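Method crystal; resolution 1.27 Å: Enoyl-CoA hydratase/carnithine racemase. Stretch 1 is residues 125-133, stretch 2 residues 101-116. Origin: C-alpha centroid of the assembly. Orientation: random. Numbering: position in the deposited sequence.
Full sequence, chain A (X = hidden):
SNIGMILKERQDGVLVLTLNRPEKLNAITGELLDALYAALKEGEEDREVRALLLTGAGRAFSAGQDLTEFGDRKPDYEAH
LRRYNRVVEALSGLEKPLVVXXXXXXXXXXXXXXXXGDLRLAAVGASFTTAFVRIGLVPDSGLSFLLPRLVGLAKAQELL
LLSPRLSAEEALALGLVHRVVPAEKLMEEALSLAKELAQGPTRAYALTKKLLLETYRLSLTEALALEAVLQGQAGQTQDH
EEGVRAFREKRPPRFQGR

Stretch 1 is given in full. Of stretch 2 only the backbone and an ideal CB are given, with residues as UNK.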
# COMPACT_ATOMS: atom_id res chain seq x y z
N GLY A 125 -7.81 -9.15 -24.40
CA GLY A 125 -7.20 -10.44 -24.74
C GLY A 125 -5.89 -10.64 -24.07
O GLY A 125 -5.45 -11.78 -24.04
N ALA A 126 -5.22 -9.55 -23.65
CA ALA A 126 -3.93 -9.71 -22.96
C ALA A 126 -4.18 -10.38 -21.61
O ALA A 126 -5.30 -10.39 -21.12
CB ALA A 126 -3.23 -8.38 -22.79
N SER A 127 -3.12 -10.81 -20.94
CA SER A 127 -3.28 -11.49 -19.64
C SER A 127 -2.02 -11.32 -18.85
O SER A 127 -0.96 -11.07 -19.39
CB SER A 127 -3.66 -12.91 -19.86
OG SER A 127 -2.67 -13.60 -20.56
N PHE A 128 -2.18 -11.49 -17.55
CA PHE A 128 -1.06 -11.39 -16.60
C PHE A 128 -1.05 -12.61 -15.70
O PHE A 128 -2.10 -12.93 -15.09
CB PHE A 128 -1.22 -10.14 -15.70
CG PHE A 128 -1.18 -8.85 -16.46
CD1 PHE A 128 -2.30 -8.38 -17.14
CD2 PHE A 128 -0.01 -8.12 -16.53
CE1 PHE A 128 -2.22 -7.22 -17.89
CE2 PHE A 128 0.04 -6.93 -17.25
CZ PHE A 128 -1.07 -6.50 -17.91
N THR A 129 0.09 -13.26 -15.58
CA THR A 129 0.20 -14.45 -14.69
C THR A 129 1.56 -14.35 -13.98
O THR A 129 2.57 -14.23 -14.65
CB THR A 129 0.04 -15.74 -15.51
OG1 THR A 129 -1.10 -15.75 -16.38
CG2 THR A 129 -0.07 -16.84 -14.49
N THR A 130 1.57 -14.42 -12.66
CA THR A 130 2.86 -14.28 -11.98
C THR A 130 3.78 -15.43 -12.37
O THR A 130 4.98 -15.19 -12.55
CB THR A 130 2.68 -14.13 -10.46
OG1 THR A 130 2.06 -15.34 -9.97
CG2 THR A 130 1.91 -12.89 -10.07
N ALA A 131 3.27 -16.65 -12.46
CA ALA A 131 3.92 -17.83 -13.07
C ALA A 131 5.07 -18.47 -12.29
O ALA A 131 5.21 -19.70 -12.36
CB ALA A 131 4.40 -17.52 -14.49
N PHE A 132 5.89 -17.68 -11.60
CA PHE A 132 7.11 -18.21 -10.95
C PHE A 132 6.78 -19.43 -10.09
O PHE A 132 7.55 -20.44 -10.12
CB PHE A 132 7.77 -17.14 -10.08
CG PHE A 132 8.39 -16.03 -10.89
CD1 PHE A 132 9.64 -16.18 -11.41
CD2 PHE A 132 7.76 -14.80 -11.04
CE1 PHE A 132 10.26 -15.17 -12.09
CE2 PHE A 132 8.39 -13.76 -11.72
CZ PHE A 132 9.62 -13.97 -12.24
N VAL A 133 5.73 -19.37 -9.30
CA VAL A 133 5.42 -20.45 -8.34
C VAL A 133 5.14 -21.77 -9.06
O VAL A 133 5.35 -22.84 -8.47
CB VAL A 133 4.28 -20.06 -7.39
CG1 VAL A 133 2.93 -20.10 -8.06
CG2 VAL A 133 4.24 -20.89 -6.17
N UNK A 101 2.65 -1.02 -23.34
CA UNK A 101 1.47 -1.50 -24.08
C UNK A 101 1.53 -3.03 -24.05
O UNK A 101 2.32 -3.65 -24.76
CB UNK A 101 1.44 -0.97 -25.51
N UNK A 102 0.69 -3.63 -23.20
CA UNK A 102 0.66 -5.09 -23.00
C UNK A 102 -0.27 -5.72 -24.05
O UNK A 102 -1.48 -5.66 -23.93
CB UNK A 102 0.19 -5.44 -21.59
N UNK A 103 0.34 -6.25 -25.12
CA UNK A 103 -0.37 -6.75 -26.30
C UNK A 103 -0.82 -8.18 -26.18
O UNK A 103 -1.64 -8.62 -27.00
CB UNK A 103 0.52 -6.62 -27.54
N UNK A 104 -0.35 -8.91 -25.19
CA UNK A 104 -0.70 -10.33 -25.01
C UNK A 104 -0.20 -10.82 -23.68
O UNK A 104 -0.12 -10.06 -22.72
CB UNK A 104 -0.12 -11.19 -26.14
N UNK A 105 0.11 -12.08 -23.59
CA UNK A 105 0.45 -12.66 -22.28
C UNK A 105 1.70 -11.93 -21.76
O UNK A 105 2.72 -11.72 -22.47
CB UNK A 105 0.69 -14.17 -22.38
N UNK A 106 1.63 -11.63 -20.46
CA UNK A 106 2.75 -11.13 -19.66
C UNK A 106 2.86 -12.09 -18.47
O UNK A 106 2.01 -12.07 -17.56
CB UNK A 106 2.54 -9.68 -19.21
N UNK A 107 3.89 -12.92 -18.44
CA UNK A 107 4.03 -13.96 -17.41
C UNK A 107 5.44 -13.92 -16.81
O UNK A 107 6.41 -13.66 -17.54
CB UNK A 107 3.74 -15.34 -18.00
N UNK A 108 5.55 -14.23 -15.54
CA UNK A 108 6.88 -14.30 -14.90
C UNK A 108 7.60 -12.99 -15.01
O UNK A 108 7.00 -11.93 -14.80
CB UNK A 108 7.73 -15.41 -15.52
N UNK A 109 8.83 -13.00 -15.45
CA UNK A 109 9.59 -11.74 -15.63
C UNK A 109 8.98 -10.88 -16.72
O UNK A 109 9.24 -9.69 -16.75
CB UNK A 109 11.05 -12.03 -15.97
N UNK A 110 8.18 -11.45 -17.61
CA UNK A 110 7.45 -10.61 -18.58
C UNK A 110 6.43 -9.73 -17.87
O UNK A 110 6.22 -8.59 -18.25
CB UNK A 110 6.75 -11.48 -19.63
N UNK A 111 5.75 -10.30 -16.85
CA UNK A 111 4.84 -9.51 -16.00
C UNK A 111 5.67 -8.47 -15.22
O UNK A 111 5.27 -7.31 -15.15
CB UNK A 111 4.06 -10.41 -15.04
N UNK A 112 6.80 -8.87 -14.64
CA UNK A 112 7.68 -7.92 -13.95
C UNK A 112 8.00 -6.72 -14.83
O UNK A 112 7.83 -5.56 -14.41
CB UNK A 112 8.98 -8.61 -13.52
N UNK A 113 8.45 -6.99 -16.07
CA UNK A 113 8.88 -5.91 -16.97
C UNK A 113 7.70 -5.00 -17.30
O UNK A 113 7.81 -3.79 -17.30
CB UNK A 113 9.48 -6.48 -18.25
N UNK A 114 6.51 -5.59 -17.57
CA UNK A 114 5.34 -4.79 -17.96
C UNK A 114 5.00 -3.82 -16.83
O UNK A 114 4.59 -2.67 -17.07
CB UNK A 114 4.14 -5.69 -18.28
N UNK A 115 5.15 -4.25 -15.59
CA UNK A 115 4.68 -3.47 -14.43
C UNK A 115 5.62 -2.32 -14.11
O UNK A 115 5.24 -1.44 -13.34
CB UNK A 115 4.54 -4.37 -13.20
N UNK A 116 6.78 -2.25 -14.75
CA UNK A 116 7.68 -1.09 -14.60
C UNK A 116 7.23 0.11 -15.42
O UNK A 116 7.77 1.18 -15.21
CB UNK A 116 9.10 -1.47 -15.01

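Position 101 is out of reach of stretch 1; the residue is Ala 101.

At 102 the CA-to-CB bond points toward stretch 1, and the ideal CB sits 4.0 Å from Phe 128 CZ. The surroundings offered are apolar, and extended backbone angles favour a beta-branched or other aliphatic residue. It is Val 102, chi1 t, whose CG1 lies 3.8 Å from Phe 128 CZ and 4.2 Å from Ala 126 CB.

Position 103 points away, and many residues would do; Asn 103 has its side-chain amide hydrogen-bonded elsewhere in the structure.

At 104 a CB would also point away, 5.2 Å from Ala 126 CA, so stretch 1 leaves room for one. The backbone, at phi -170° and psi -151°, is in a region that glycine enters most easily, and the residue is Gly 104. Gly 104 O lies 3.5 Å from Ala 126 CB.

From 105 to 107 the chain runs parallel to the strand of stretch 1, and the side chains alternate between faces. Position 105 shares a face with Ser 127, whose OG is 3.9 Å from the ideal CB. A small polar or a beta-branched residue would suit; Val 105, chi1 p, is found, and its CB packs 3.8 Å from Ser 127 OG.

Position 106 shares the other face with Phe 128, its ideal CB 4.0 Å from Phe 128 CD2, so a small apolar residue fits beside the ring. Ala 106 does this; Ala 106 N donates to Ser 127 O (2.9 Å), and Ala 106 O accepts from Thr 129 N (3.0 Å).

Position 107 returns to the face of Thr 129. With the ideal CB 3.7 Å from Thr 129 O and 4.2 Å from Ala 131 CB, a small residue is the easy choice. Ala 107 CA makes a CA-H...O contact of 3.1 Å with Thr 129 O.

At 108 positive phi favours glycine, and an ideal CB would lie 4.1 Å from each of Phe 132 CZ, Thr 130 O and Ala 131 CB. Gly 108 takes the N-cap position, right before the helix; its N donates to Thr 129 O (3.1 Å), and its CA lies over one face of the Phe 132 ring.

Position 109 points away, and a small helix former suffices: Ala 109 CB is 4.4 Å from Phe 132 CZ. At 110 a CB would be crowded by Ala 107 O at 3.0 Å; Gly 110 avoids this.

Position 111 points toward stretch 1, between Phe 128 and Thr 130, asking for a long, apolar chain. Met 111, all t, brings SD 3.6 Å from Thr 129 C and 3.9 Å from Thr 130 CG2.

Position 112 points sideways; Ser 112 OG meets the Phe 132 ring edge. Positions 113 and 116, Leu 113 and Trp 116, are out of reach. At 114 a small residue suits the Phe 128 edge, and Ala 114 CB lies 4.4 Å from Phe 128 CE2. Position 115 points sideways, but Leu 115 CD2 reaches 4.5 Å from Phe 128 CE2.

Stretch 2 101-116: AVNGVAAGAGMSLALW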
# COMPACT_ATOMS: atom_id res chain seq x y z
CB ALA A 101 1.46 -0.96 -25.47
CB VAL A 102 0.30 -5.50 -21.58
CG1 VAL A 102 0.45 -6.99 -21.40
CG2 VAL A 102 1.17 -4.79 -20.55
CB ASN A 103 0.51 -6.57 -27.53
CG ASN A 103 1.83 -7.30 -27.38
OD1 ASN A 103 2.65 -6.91 -26.54
ND2 ASN A 103 1.99 -8.39 -28.12
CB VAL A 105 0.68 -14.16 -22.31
CG1 VAL A 105 1.73 -14.58 -23.28
CG2 VAL A 105 1.00 -14.68 -20.94
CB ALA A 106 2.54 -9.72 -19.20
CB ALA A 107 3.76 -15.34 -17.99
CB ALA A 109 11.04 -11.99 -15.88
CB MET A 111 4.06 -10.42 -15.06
CG MET A 111 3.17 -9.68 -14.13
SD MET A 111 2.02 -10.82 -13.35
CE MET A 111 1.13 -9.71 -12.25
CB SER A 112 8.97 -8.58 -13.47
OG SER A 112 8.74 -9.79 -12.73
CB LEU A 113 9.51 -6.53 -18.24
CG LEU A 113 10.91 -7.15 -18.07
CD1 LEU A 113 11.44 -7.69 -19.40
CD2 LEU A 113 11.95 -6.15 -17.56
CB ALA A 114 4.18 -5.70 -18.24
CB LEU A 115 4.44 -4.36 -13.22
CG LEU A 115 3.31 -5.38 -13.37
CD1 LEU A 115 3.11 -6.15 -12.11
CD2 LEU A 115 1.99 -4.77 -13.86
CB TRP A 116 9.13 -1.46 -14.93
CG TRP A 116 9.81 -2.20 -13.82
CD1 TRP A 116 10.08 -3.54 -13.73
CD2 TRP A 116 10.11 -1.63 -12.55
NE1 TRP A 116 10.56 -3.81 -12.48
CE2 TRP A 116 10.59 -2.66 -11.73
CE3 TRP A 116 10.01 -0.33 -12.04
CZ2 TRP A 116 10.94 -2.44 -10.40
CZ3 TRP A 116 10.37 -0.11 -10.72
CH2 TRP A 116 10.82 -1.15 -9.93
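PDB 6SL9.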